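Local coordinates for cpftsy (Physcomitrella patens, PDB 4AK9), which probably serves as the chloroplast signal recognition particle receptor, a GTPase of the SRP family that takes part in delivering proteins to membranes during chloroplast biogenesis, at residues 43-46 with 47-51; 129-132 with 133-137; 193-197 with 198-202; 250-253 with 254-258; 308-311 with 312-315. All coordinates share one frame; numbering follows the deposited sequence.

Overall arrangement
The five contacts show how one principle, the packing of side chains three to five residues apart along a helix or at its ends, changes with its setting. Contact 1 opens a helix of the helical bundle domain; the other four belong to the GTPase domain. Contact 2 is the most buried, on the helix that follows the probable P-loop, and is largely apolar. Contact 3 ends helix 184-197 near the surface and pairs a weak salt bridge with an apolar closure. Contacts 4 and 5 are partly buried: a water links the first turn of one, an aspartate caps the other. Contacts 1 and 4, their centres about 33 Å apart, both touch the second subunit.

Contact 1: residues 43-46 with 47-51; sequences DESE and SILDE
The first turn of helix 45-58, in the helical bundle domain of this SRP-type GTPase, is where Glu44, Ser45 and Glu46 meet Ile48, Leu49 and Asp50. Glu44 is the N-cap, and its O accepts from Ile48 N at 2.8 Å. Ser45 O receives Leu49 N at 2.9 Å, and Asp50 N reaches Glu46 O at 3.1 Å. Ile48 carries CG1 beside its own backbone N (chi1 -64°), which lays this branch back over the cap: CG1 is 3.2 Å from Glu44 O and 4.1 Å from Glu44 CB. Leu49 leans back similarly, and its CD1 borders both Ser45 OG (4.0 Å) and Glu46 OE1, two polar atoms that are engaged elsewhere, Ser45 OG with Trp40 and Glu46 OE1 with Arg74. The carboxylates of Glu46 and Asp50 stand one turn apart on the same flank, and their mutual repulsion is probably eased because Arg74 bridges both; Arg210 of the second subunit also binds Glu46, and Leu211 N of that subunit binds Asp50. At the start of the helix, a water rather than the Glu44 side chain takes the N-H of Ser47, with Ser47 N 2.9 Å from the water oxygen, and that water donates weakly to Asp43 O.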
loop_
_atom_site.group_PDB
_atom_site.type_symbol
_atom_site.label_atom_id
_atom_site.label_comp_id
_atom_site.label_asym_id
_atom_site.label_seq_id
_atom_site.Cartn_x
_atom_site.Cartn_y
_atom_site.Cartn_z
ATOM N N ASP A 43 -30.356 -6.117 -2.724
ATOM C CA ASP A 43 -30.510 -4.907 -3.525
ATOM C C ASP A 43 -29.194 -4.149 -3.508
ATOM O O ASP A 43 -28.682 -3.744 -4.558
ATOM C CB ASP A 43 -31.623 -4.024 -2.945
ATOM C CG ASP A 43 -31.867 -2.760 -3.763
ATOM O OD1 ASP A 43 -31.855 -2.819 -5.028
ATOM O OD2 ASP A 43 -32.083 -1.704 -3.116
ATOM N N GLU A 44 -28.654 -3.965 -2.307
ATOM C CA GLU A 44 -27.409 -3.231 -2.157
ATOM C C GLU A 44 -26.188 -4.150 -2.187
ATOM O O GLU A 44 -25.075 -3.667 -1.899
ATOM C CB GLU A 44 -27.440 -2.398 -0.868
ATOM C CG GLU A 44 -28.358 -1.163 -0.968
ATOM C CD GLU A 44 -28.913 -0.711 0.375
ATOM O OE1 GLU A 44 -29.869 -1.356 0.866
ATOM O OE2 GLU A 44 -28.408 0.292 0.936
ATOM N N SER A 45 -26.365 -5.431 -2.558
ATOM C CA SER A 45 -25.261 -6.396 -2.413
ATOM C C SER A 45 -24.011 -5.881 -3.100
ATOM O O SER A 45 -22.944 -5.778 -2.481
ATOM C CB SER A 45 -25.591 -7.780 -2.956
ATOM O OG SER A 45 -24.670 -8.714 -2.421
ATOM N N GLU A 46 -24.153 -5.511 -4.368
ATOM C CA GLU A 46 -23.006 -5.062 -5.146
ATOM C C GLU A 46 -22.308 -3.839 -4.552
ATOM O O GLU A 46 -21.074 -3.780 -4.544
ATOM C CB GLU A 46 -23.381 -4.853 -6.611
ATOM C CG GLU A 46 -23.763 -6.152 -7.323
ATOM C CD GLU A 46 -22.585 -7.114 -7.501
ATOM O OE1 GLU A 46 -22.065 -7.659 -6.493
ATOM O OE2 GLU A 46 -22.176 -7.338 -8.665
ATOM N N SER A 47 -23.087 -2.899 -4.023
ATOM C CA SER A 47 -22.557 -1.718 -3.338
ATOM C C SER A 47 -21.804 -2.083 -2.056
ATOM O O SER A 47 -20.720 -1.519 -1.761
ATOM C CB SER A 47 -23.692 -0.742 -2.985
ATOM O OG SER A 47 -24.246 -0.171 -4.162
ATOM N N ILE A 48 -22.379 -3.013 -1.300
ATOM C CA ILE A 48 -21.818 -3.437 -0.037
ATOM C C ILE A 48 -20.506 -4.176 -0.299
ATOM O O ILE A 48 -19.540 -3.996 0.445
ATOM C CB ILE A 48 -22.801 -4.339 0.745
ATOM C CG1 ILE A 48 -24.051 -3.548 1.101
ATOM C CG2 ILE A 48 -22.165 -4.852 2.018
ATOM C CD1 ILE A 48 -23.743 -2.211 1.686
ATOM N N LEU A 49 -20.451 -4.953 -1.368
ATOM C CA LEU A 49 -19.275 -5.773 -1.632
ATOM C C LEU A 49 -18.145 -4.889 -2.162
ATOM O O LEU A 49 -16.977 -5.177 -1.913
ATOM C CB LEU A 49 -19.554 -6.928 -2.595
ATOM C CG LEU A 49 -20.498 -8.018 -2.058
ATOM C CD1 LEU A 49 -20.709 -9.116 -3.088
ATOM C CD2 LEU A 49 -19.945 -8.605 -0.785
ATOM N N ASP A 50 -18.488 -3.829 -2.886
ATOM C CA ASP A 50 -17.500 -2.810 -3.260
ATOM C C ASP A 50 -16.887 -2.197 -2.021
ATOM O O ASP A 50 -15.661 -2.068 -1.932
ATOM C CB ASP A 50 -18.124 -1.708 -4.139
ATOM C CG ASP A 50 -18.180 -2.098 -5.615
ATOM O OD1 ASP A 50 -17.844 -3.262 -5.944
ATOM O OD2 ASP A 50 -18.563 -1.248 -6.461
ATOM N N GLU A 51 -17.724 -1.791 -1.073
ATOM C CA GLU A 51 -17.249 -1.250 0.192
ATOM C C GLU A 51 -16.371 -2.251 0.937
ATOM O O GLU A 51 -15.342 -1.862 1.513
ATOM C CB GLU A 51 -18.407 -0.804 1.088
ATOM C CG GLU A 51 -19.254 0.315 0.499
ATOM C CD GLU A 51 -20.354 0.780 1.452
ATOM O OE1 GLU A 51 -20.049 0.991 2.652
ATOM O OE2 GLU A 51 -21.519 0.922 1.001
HETATM O O HOH W 1 -25.678 -2.507 -5.340
#

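Contact 2: residues 129-132 with 133-137; sequences KTTT and LGKLA
In Thr131 the methyl CG2 stands trans to the backbone N, while OG1 (chi1 -67°) is folded back beside it; in Lys135, one turn on, CG also lies beside the backbone N and the rest of the chain runs out straight. These torsions set the two side chains alongside one another, pointing the same way, with Thr131 CG2 against Lys135 CE at 3.5 Å. The contact is thus made by a methyl and the aliphatic part of a lysine, and the polar ends go elsewhere: Lys135 NZ to Gly300 O, Thr131 OG1 to Gly127 O. Thr132 repeats the pattern, its OG1 bound to Gly128 O, and its CG2 comes 4.3 Å from Leu136 CD1. Leu133 is less relaxed, with chi1 -132° and chi2 -2° both removed from staggered values; its CB presses on Thr130 O at 3.2 Å. Beneath the side chains run four regular helical bonds, among them Leu136 N to Thr132 O at 2.8 Å and Lys135 N to Thr131 O at 3.0 Å. Lys129 and Thr130 fit the end of a Walker A (P-loop) pattern, consistent with an SRP GTPase, where Lys129 would probably face the nucleotide phosphates; in this structure Lys129 NZ is bonded to Gly123 O and Thr207 O. Helix 126-142 is enclosed on several sides: Leu133 and Leu136 pack on Ile121 of strand 117-123, Thr130 and Leu133 meet helix 158-170, and Thr132 touches Ile268 and Thr270 of strand 266-270.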
loop_
_atom_site.group_PDB
_atom_site.type_symbol
_atom_site.label_atom_id
_atom_site.label_comp_id
_atom_site.label_asym_id
_atom_site.label_seq_id
_atom_site.Cartn_x
_atom_site.Cartn_y
_atom_site.Cartn_z
ATOM N N LYS A 129 17.458 -8.228 8.947
ATOM C CA LYS A 129 18.034 -9.542 8.688
ATOM C C LYS A 129 18.804 -10.043 9.901
ATOM O O LYS A 129 18.645 -11.199 10.309
ATOM C CB LYS A 129 18.973 -9.513 7.473
ATOM C CG LYS A 129 18.299 -9.337 6.144
ATOM C CD LYS A 129 19.283 -9.609 4.963
ATOM C CE LYS A 129 20.431 -8.618 4.906
ATOM N NZ LYS A 129 21.056 -8.630 3.527
ATOM N N THR A 130 19.614 -9.168 10.485
ATOM C CA THR A 130 20.427 -9.529 11.656
ATOM C C THR A 130 19.547 -9.940 12.832
ATOM O O THR A 130 19.745 -10.996 13.450
ATOM C CB THR A 130 21.348 -8.367 12.079
ATOM O OG1 THR A 130 22.207 -8.028 10.981
ATOM C CG2 THR A 130 22.198 -8.791 13.251
ATOM N N THR A 131 18.546 -9.118 13.126
ATOM C CA THR A 131 17.620 -9.412 14.199
ATOM C C THR A 131 16.887 -10.712 13.944
ATOM O O THR A 131 16.759 -11.544 14.838
ATOM C CB THR A 131 16.584 -8.257 14.322
ATOM O OG1 THR A 131 17.258 -7.080 14.770
ATOM C CG2 THR A 131 15.510 -8.617 15.310
ATOM N N THR A 132 16.426 -10.915 12.709
ATOM C CA THR A 132 15.696 -12.154 12.394
ATOM C C THR A 132 16.561 -13.396 12.597
ATOM O O THR A 132 16.084 -14.413 13.131
ATOM C CB THR A 132 15.113 -12.117 10.961
ATOM O OG1 THR A 132 14.234 -10.985 10.867
ATOM C CG2 THR A 132 14.312 -13.409 10.656
ATOM N N LEU A 133 17.802 -13.290 12.135
ATOM C CA LEU A 133 18.838 -14.304 12.283
ATOM C C LEU A 133 18.970 -14.677 13.778
ATOM O O LEU A 133 18.953 -15.847 14.138
ATOM C CB LEU A 133 20.154 -13.725 11.744
ATOM C CG LEU A 133 21.037 -14.529 10.772
ATOM C CD1 LEU A 133 20.450 -15.878 10.503
ATOM C CD2 LEU A 133 21.245 -13.769 9.464
ATOM N N GLY A 134 19.085 -13.673 14.639
ATOM C CA GLY A 134 19.177 -13.920 16.078
ATOM C C GLY A 134 17.954 -14.611 16.647
ATOM O O GLY A 134 18.073 -15.566 17.441
ATOM N N LYS A 135 16.760 -14.174 16.234
ATOM C CA LYS A 135 15.570 -14.789 16.779
ATOM C C LYS A 135 15.354 -16.188 16.239
ATOM O O LYS A 135 14.753 -17.027 16.938
ATOM C CB LYS A 135 14.336 -13.918 16.507
ATOM C CG LYS A 135 14.421 -12.518 17.136
ATOM C CD LYS A 135 13.046 -11.815 17.059
ATOM C CE LYS A 135 13.187 -10.340 17.339
ATOM N NZ LYS A 135 11.820 -9.677 17.582
ATOM N N LEU A 136 15.813 -16.458 15.010
ATOM C CA LEU A 136 15.774 -17.848 14.522
ATOM C C LEU A 136 16.689 -18.735 15.374
ATOM O O LEU A 136 16.323 -19.859 15.752
ATOM C CB LEU A 136 16.210 -17.950 13.051
ATOM C CG LEU A 136 15.159 -17.557 12.029
ATOM C CD1 LEU A 136 15.780 -17.500 10.623
ATOM C CD2 LEU A 136 14.003 -18.573 12.105
ATOM N N ALA A 137 17.892 -18.249 15.608
ATOM C CA ALA A 137 18.874 -18.974 16.420
ATOM C C ALA A 137 18.306 -19.352 17.776
ATOM O O ALA A 137 18.491 -20.477 18.249
ATOM C CB ALA A 137 20.088 -18.139 16.611
#

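Contact 3: residues 193-197 with 198-202; sequences RRAVE and EDFDV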
loop_
_atom_site.group_PDB
_atom_site.type_symbol
_atom_site.label_atom_id
_atom_site.label_comp_id
_atom_site.label_asym_id
_atom_site.label_seq_id
_atom_site.Cartn_x
_atom_site.Cartn_y
_atom_site.Cartn_z
ATOM N N ARG A 193 31.958 -25.481 5.843
ATOM C CA ARG A 193 32.997 -26.498 6.051
ATOM C C ARG A 193 33.152 -26.803 7.525
ATOM O O ARG A 193 33.197 -27.965 7.931
ATOM C CB ARG A 193 34.337 -26.016 5.497
ATOM C CG ARG A 193 34.397 -25.984 3.981
ATOM C CD ARG A 193 35.846 -25.898 3.496
ATOM N NE ARG A 193 36.532 -24.688 3.963
ATOM C CZ ARG A 193 36.519 -23.531 3.303
ATOM N NH1 ARG A 193 35.847 -23.431 2.163
ATOM N NH2 ARG A 193 37.174 -22.473 3.775
ATOM N N ARG A 194 33.207 -25.741 8.329
ATOM C CA ARG A 194 33.375 -25.894 9.769
ATOM C C ARG A 194 32.209 -26.649 10.381
ATOM O O ARG A 194 32.383 -27.453 11.297
ATOM C CB ARG A 194 33.555 -24.528 10.441
ATOM C CG ARG A 194 33.629 -24.632 11.955
ATOM C CD ARG A 194 34.056 -23.336 12.623
ATOM N NE ARG A 194 33.753 -23.405 14.052
ATOM C CZ ARG A 194 33.671 -22.355 14.858
ATOM N NH1 ARG A 194 33.874 -21.128 14.381
ATOM N NH2 ARG A 194 33.371 -22.534 16.139
ATOM N N ALA A 195 31.008 -26.412 9.862
ATOM C CA ALA A 195 29.847 -27.079 10.409
ATOM C C ALA A 195 29.854 -28.562 10.079
ATOM O O ALA A 195 29.363 -29.365 10.866
ATOM C CB ALA A 195 28.590 -26.467 9.864
ATOM N N VAL A 196 30.355 -28.907 8.896
ATOM C CA VAL A 196 30.407 -30.314 8.502
ATOM C C VAL A 196 31.440 -31.024 9.386
ATOM O O VAL A 196 31.181 -32.120 9.922
ATOM C CB VAL A 196 30.779 -30.490 7.016
ATOM C CG1 VAL A 196 30.910 -31.978 6.681
ATOM C CG2 VAL A 196 29.727 -29.819 6.109
ATOM N N GLU A 197 32.589 -30.375 9.567
ATOM C CA GLU A 197 33.667 -30.966 10.362
ATOM C C GLU A 197 33.292 -31.114 11.825
ATOM O O GLU A 197 33.630 -32.122 12.462
ATOM C CB GLU A 197 34.956 -30.146 10.250
ATOM C CG GLU A 197 35.542 -30.095 8.847
ATOM C CD GLU A 197 35.841 -31.481 8.263
ATOM O OE1 GLU A 197 36.659 -32.216 8.868
ATOM O OE2 GLU A 197 35.262 -31.829 7.200
ATOM N N GLU A 198 32.602 -30.109 12.359
ATOM C CA GLU A 198 32.358 -30.056 13.803
ATOM C C GLU A 198 30.958 -30.455 14.235
ATOM O O GLU A 198 30.554 -30.162 15.366
ATOM C CB GLU A 198 32.694 -28.680 14.349
ATOM C CG GLU A 198 34.115 -28.276 14.059
ATOM C CD GLU A 198 34.455 -26.904 14.619
ATOM O OE1 GLU A 198 33.682 -26.386 15.460
ATOM O OE2 GLU A 198 35.492 -26.337 14.216
ATOM N N ASP A 199 30.221 -31.105 13.339
ATOM C CA ASP A 199 28.975 -31.757 13.730
ATOM C C ASP A 199 27.902 -30.763 14.226
ATOM O O ASP A 199 27.140 -31.076 15.147
ATOM C CB ASP A 199 29.278 -32.817 14.813
ATOM C CG ASP A 199 28.247 -33.936 14.861
ATOM O OD1 ASP A 199 28.305 -34.844 13.994
ATOM O OD2 ASP A 199 27.396 -33.911 15.782
ATOM N N PHE A 200 27.844 -29.576 13.613
ATOM C CA PHE A 200 26.778 -28.595 13.887
ATOM C C PHE A 200 25.491 -29.036 13.198
ATOM O O PHE A 200 25.545 -29.682 12.152
ATOM C CB PHE A 200 27.181 -27.221 13.355
ATOM C CG PHE A 200 28.111 -26.452 14.266
ATOM C CD1 PHE A 200 29.495 -26.585 14.155
ATOM C CD2 PHE A 200 27.601 -25.583 15.227
ATOM C CE1 PHE A 200 30.358 -25.869 14.990
ATOM C CE2 PHE A 200 28.452 -24.866 16.067
ATOM C CZ PHE A 200 29.831 -25.006 15.949
ATOM N N ASP A 201 24.333 -28.680 13.747
ATOM C CA ASP A 201 23.075 -29.132 13.150
ATOM C C ASP A 201 22.553 -28.169 12.091
ATOM O O ASP A 201 21.903 -28.591 11.132
ATOM C CB ASP A 201 22.004 -29.325 14.209
ATOM C CG ASP A 201 22.385 -30.387 15.234
ATOM O OD1 ASP A 201 22.460 -31.582 14.859
ATOM O OD2 ASP A 201 22.598 -30.027 16.415
ATOM N N VAL A 202 22.812 -26.878 12.284
ATOM C CA VAL A 202 22.210 -25.849 11.419
ATOM C C VAL A 202 23.206 -24.719 11.284
ATOM O O VAL A 202 23.855 -24.356 12.270
ATOM C CB VAL A 202 20.933 -25.250 12.048
ATOM C CG1 VAL A 202 20.425 -24.107 11.200
ATOM C CG2 VAL A 202 19.827 -26.300 12.174
HETATM O O HOH W 2 27.001 -31.769 11.267
#
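Glu198 N still bonds to Arg194 O at 2.9 Å in helical fashion, but Asp199 then turns left-handed (phi 64°) and Phe200 N reaches back to Ala195 O at 3.1 Å, in the carbonyl plane on a lone pair. This 6→1 bond after a left-handed residue, with an apolar pair closing the turn, is the hallmark of a Schellman-type helix ending, although the accompanying distance from Asp199 N to Val196 O is long, at 3.7 Å. The apolar pair is Ala195 CB against Phe200 CB, 3.8 Å apart. Along the outer flank, Arg194 runs out straight with CG trans to its backbone N (chi1 176°), and Glu198, also extended, crosses it at a slant. The carboxylate crosses the arginine stem, OE2 being 3.4 Å from Arg194 CG, while OE1 approaches the edge of the guanidinium near its plane and takes a straight but weak bond from NE at 3.3 Å. The two flat groups are turned 46° apart, and within this contact the bond comes from NE alone, not from a paired, coplanar grip. A methionine in place of Arg194 would probably leave the Glu198 carboxylate without its charged mate and freer to swing into solvent. A water donates to Phe200 O at 2.7 Å and only weakly to Ala195 O. Lys146 lies in cation-pi contact with the Phe200 ring and bonds Glu198 O, while Arg115 holds Asp199. The chemistry implies a division of labour: backbone and apolar closure define the helix end, and a modest surface ion pair adds to it.

Contact 4: residues 250-253 with 254-258; sequences NMLA and QAREF
Gln254 reaches Met251 O through an unusual first torsion: its CG stands between the backbone N and the carbonyl carbon (chi1 68°), a crowded position in a helix, which puts CG 3.4 Å from Met251 O. Beyond CG the chain is extended, and NE2 donates to a water at 2.8 Å and, weakly, to Glu54 OE2 of the second subunit. That water donates a hydrogen bond to Asn250 O, 2.6 Å from the water oxygen, joining the glutamine amide to the start of the helix. On another flank Arg256 keeps CG beside its backbone N (chi1 -69°), with CG 3.2 Å from Leu252 O, and then extends as far as NE. Helix 251-261 is the crossover of a beta-alpha-beta unit between strands 238-244 and 266-270, and it packs on helix 280-288. The side chains of Arg256 and Leu252 cross at a slant, NH1 lying 3.7 Å from Leu252 CB, while NH2 forms a salt bridge with Glu287 of helix 280-288. Leu252 itself rests on Val284. Glu257 lays its side chain back along the helix, with CG 3.3 Å from Ala253 O; Ala253 CB packs on Pro63 of the second subunit.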
loop_
_atom_site.group_PDB
_atom_site.type_symbol
_atom_site.label_atom_id
_atom_site.label_comp_id
_atom_site.label_asym_id
_atom_site.label_seq_id
_atom_site.Cartn_x
_atom_site.Cartn_y
_atom_site.Cartn_z
ATOM N N ASN A 250 4.041 -2.561 -0.679
ATOM C CA ASN A 250 5.246 -2.069 -1.335
ATOM C C ASN A 250 6.413 -3.033 -1.287
ATOM O O ASN A 250 7.337 -2.910 -2.099
ATOM C CB ASN A 250 5.619 -0.675 -0.788
ATOM C CG ASN A 250 4.612 0.363 -1.186
ATOM O OD1 ASN A 250 4.062 0.338 -2.315
ATOM N ND2 ASN A 250 4.320 1.275 -0.259
ATOM N N MET A 251 6.348 -4.016 -0.389
ATOM C CA MET A 251 7.383 -5.061 -0.308
ATOM C C MET A 251 7.418 -5.999 -1.518
ATOM O O MET A 251 8.417 -6.678 -1.729
ATOM C CB MET A 251 7.217 -5.921 0.954
ATOM C CG MET A 251 6.120 -7.001 0.789
ATOM S SD MET A 251 5.674 -7.926 2.264
ATOM C CE MET A 251 5.837 -6.766 3.609
ATOM N N LEU A 252 6.348 -6.046 -2.314
ATOM C CA LEU A 252 6.303 -6.933 -3.476
ATOM C C LEU A 252 7.392 -6.618 -4.507
ATOM O O LEU A 252 7.889 -7.542 -5.152
ATOM C CB LEU A 252 4.930 -6.887 -4.177
ATOM C CG LEU A 252 3.887 -7.972 -3.910
ATOM C CD1 LEU A 252 3.754 -8.312 -2.449
ATOM C CD2 LEU A 252 2.524 -7.525 -4.476
ATOM N N ALA A 253 7.770 -5.345 -4.645
ATOM C CA ALA A 253 8.797 -4.960 -5.627
ATOM C C ALA A 253 10.147 -5.606 -5.298
ATOM O O ALA A 253 10.751 -6.296 -6.138
ATOM C CB ALA A 253 8.923 -3.430 -5.728
ATOM N N GLN A 254 10.599 -5.441 -4.061
ATOM C CA GLN A 254 11.880 -6.031 -3.681
ATOM C C GLN A 254 11.778 -7.570 -3.591
ATOM O O GLN A 254 12.765 -8.274 -3.830
ATOM C CB GLN A 254 12.421 -5.398 -2.385
ATOM C CG GLN A 254 11.614 -5.737 -1.186
ATOM C CD GLN A 254 11.998 -4.912 0.012
ATOM O OE1 GLN A 254 12.577 -5.435 0.961
ATOM N NE2 GLN A 254 11.668 -3.608 -0.014
ATOM N N ALA A 255 10.594 -8.112 -3.305
ATOM C CA ALA A 255 10.447 -9.572 -3.273
ATOM C C ALA A 255 10.601 -10.211 -4.654
ATOM O O ALA A 255 11.226 -11.277 -4.819
ATOM C CB ALA A 255 9.141 -9.973 -2.657
ATOM N N ARG A 256 10.011 -9.570 -5.659
ATOM C CA ARG A 256 10.170 -10.039 -7.031
ATOM C C ARG A 256 11.630 -9.967 -7.468
ATOM O O ARG A 256 12.137 -10.903 -8.089
ATOM C CB ARG A 256 9.332 -9.179 -7.969
ATOM C CG ARG A 256 7.853 -9.409 -7.768
ATOM C CD ARG A 256 7.012 -8.711 -8.839
ATOM N NE ARG A 256 5.697 -9.334 -8.891
ATOM C CZ ARG A 256 4.592 -8.807 -8.376
ATOM N NH1 ARG A 256 4.621 -7.605 -7.797
ATOM N NH2 ARG A 256 3.451 -9.480 -8.471
ATOM N N GLU A 257 12.292 -8.869 -7.126
ATOM C CA GLU A 257 13.685 -8.656 -7.509
ATOM C C GLU A 257 14.587 -9.702 -6.881
ATOM O O GLU A 257 15.411 -10.312 -7.583
ATOM C CB GLU A 257 14.148 -7.251 -7.117
ATOM C CG GLU A 257 13.511 -6.151 -7.963
ATOM C CD GLU A 257 13.730 -4.741 -7.397
ATOM O OE1 GLU A 257 14.863 -4.460 -6.919
ATOM O OE2 GLU A 257 12.775 -3.918 -7.450
ATOM N N PHE A 258 14.444 -9.930 -5.576
ATOM C CA PHE A 258 15.288 -10.943 -4.932
ATOM C C PHE A 258 15.063 -12.339 -5.485
ATOM O O PHE A 258 16.002 -13.123 -5.642
ATOM C CB PHE A 258 15.146 -10.922 -3.387
ATOM C CG PHE A 258 16.086 -9.975 -2.711
ATOM C CD1 PHE A 258 15.801 -8.609 -2.645
ATOM C CD2 PHE A 258 17.292 -10.427 -2.190
ATOM C CE1 PHE A 258 16.678 -7.717 -2.044
ATOM C CE2 PHE A 258 18.177 -9.531 -1.587
ATOM C CZ PHE A 258 17.876 -8.176 -1.514
HETATM O O HOH W 3 9.959 -2.711 -2.076
#

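Contact 5: residues 308-311 with 312-315; sequences DAQS and FVDA
Gln310 and Asp314, one turn apart in the N-capped start of helix 309-316, meet as amide against carboxylate. Gln310 sets off with CG trans to its backbone N and then bends (chi2 56°), which swings NE2 across to Asp314 OD1 at 3.2 Å. The bond is lopsided: the oxygen lies close to the amide plane, but NE2 comes down on OD1 from above the carboxylate, 49° out of its plane, and the two groups are turned 40° apart. Asp314 leans back over the preceding turn, its OD2 3.3 Å from Gln310 O, two acceptors facing each other, while Asp314 N donates to that same carbonyl oxygen at 2.9 Å. An alanine at Asp314 would probably leave the Gln310 amide without this acceptor and free to turn, and would remove the charge that Lys93 approaches at long range. On another flank, Phe312 sets its ring edge-to-face with Phe23 and packs on Leu100 and Val281, while Val313 CG2 touches Ala309 O at 3.3 Å. The cap itself is Asp308, whose OD2 holds two donors of one residue, Ser311 N at 3.0 Å and Ser311 OG at 2.8 Å.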
loop_
_atom_site.group_PDB
_atom_site.type_symbol
_atom_site.label_atom_id
_atom_site.label_comp_id
_atom_site.label_asym_id
_atom_site.label_seq_id
_atom_site.Cartn_x
_atom_site.Cartn_y
_atom_site.Cartn_z
ATOM N N ASP A 308 1.035 -19.849 10.534
ATOM C CA ASP A 308 -0.017 -20.825 10.281
ATOM C C ASP A 308 -1.233 -20.075 9.751
ATOM O O ASP A 308 -1.694 -19.120 10.374
ATOM C CB ASP A 308 -0.390 -21.572 11.565
ATOM C CG ASP A 308 -1.553 -22.505 11.363
ATOM O OD1 ASP A 308 -1.373 -23.526 10.651
ATOM O OD2 ASP A 308 -2.658 -22.232 11.892
ATOM N N ALA A 309 -1.752 -20.518 8.609
ATOM C CA ALA A 309 -2.805 -19.790 7.903
ATOM C C ALA A 309 -4.082 -19.684 8.738
ATOM O O ALA A 309 -4.682 -18.638 8.845
ATOM C CB ALA A 309 -3.097 -20.465 6.583
ATOM N N GLN A 310 -4.503 -20.784 9.350
ATOM C CA GLN A 310 -5.696 -20.684 10.194
ATOM C C GLN A 310 -5.531 -19.711 11.379
ATOM O O GLN A 310 -6.422 -18.907 11.656
ATOM C CB GLN A 310 -6.166 -22.064 10.653
ATOM C CG GLN A 310 -7.593 -22.051 11.192
ATOM C CD GLN A 310 -8.601 -21.503 10.195
ATOM O OE1 GLN A 310 -8.820 -22.081 9.123
ATOM N NE2 GLN A 310 -9.225 -20.366 10.544
ATOM N N SER A 311 -4.399 -19.777 12.071
ATOM C CA SER A 311 -4.154 -18.868 13.198
ATOM C C SER A 311 -4.146 -17.422 12.751
ATOM O O SER A 311 -4.639 -16.535 13.455
ATOM C CB SER A 311 -2.793 -19.167 13.822
ATOM O OG SER A 311 -2.710 -20.554 14.125
ATOM N N PHE A 312 -3.568 -17.181 11.582
ATOM C CA PHE A 312 -3.510 -15.829 11.051
ATOM C C PHE A 312 -4.914 -15.315 10.768
ATOM O O PHE A 312 -5.265 -14.181 11.136
ATOM C CB PHE A 312 -2.651 -15.822 9.778
ATOM C CG PHE A 312 -2.658 -14.521 9.038
ATOM C CD1 PHE A 312 -1.921 -13.436 9.495
ATOM C CD2 PHE A 312 -3.412 -14.378 7.867
ATOM C CE1 PHE A 312 -1.940 -12.216 8.782
ATOM C CE2 PHE A 312 -3.428 -13.153 7.148
ATOM C CZ PHE A 312 -2.675 -12.085 7.621
ATOM N N VAL A 313 -5.737 -16.147 10.128
ATOM C CA VAL A 313 -7.072 -15.706 9.768
ATOM C C VAL A 313 -7.870 -15.425 11.050
ATOM O O VAL A 313 -8.582 -14.407 11.156
ATOM C CB VAL A 313 -7.811 -16.737 8.863
ATOM C CG1 VAL A 313 -9.273 -16.315 8.652
ATOM C CG2 VAL A 313 -7.089 -16.857 7.506
ATOM N N ASP A 314 -7.720 -16.298 12.037
ATOM C CA ASP A 314 -8.370 -16.071 13.340
ATOM C C ASP A 314 -7.885 -14.812 14.088
ATOM O O ASP A 314 -8.629 -14.211 14.863
ATOM C CB ASP A 314 -8.206 -17.297 14.228
ATOM C CG ASP A 314 -8.981 -18.505 13.706
ATOM O OD1 ASP A 314 -9.970 -18.323 12.958
ATOM O OD2 ASP A 314 -8.586 -19.637 14.058
ATOM N N ALA A 315 -6.639 -14.415 13.852
ATOM C CA ALA A 315 -6.115 -13.187 14.429
ATOM C C ALA A 315 -6.681 -11.930 13.760
ATOM O O ALA A 315 -6.885 -10.910 14.418
ATOM C CB ALA A 315 -4.588 -13.185 14.392
#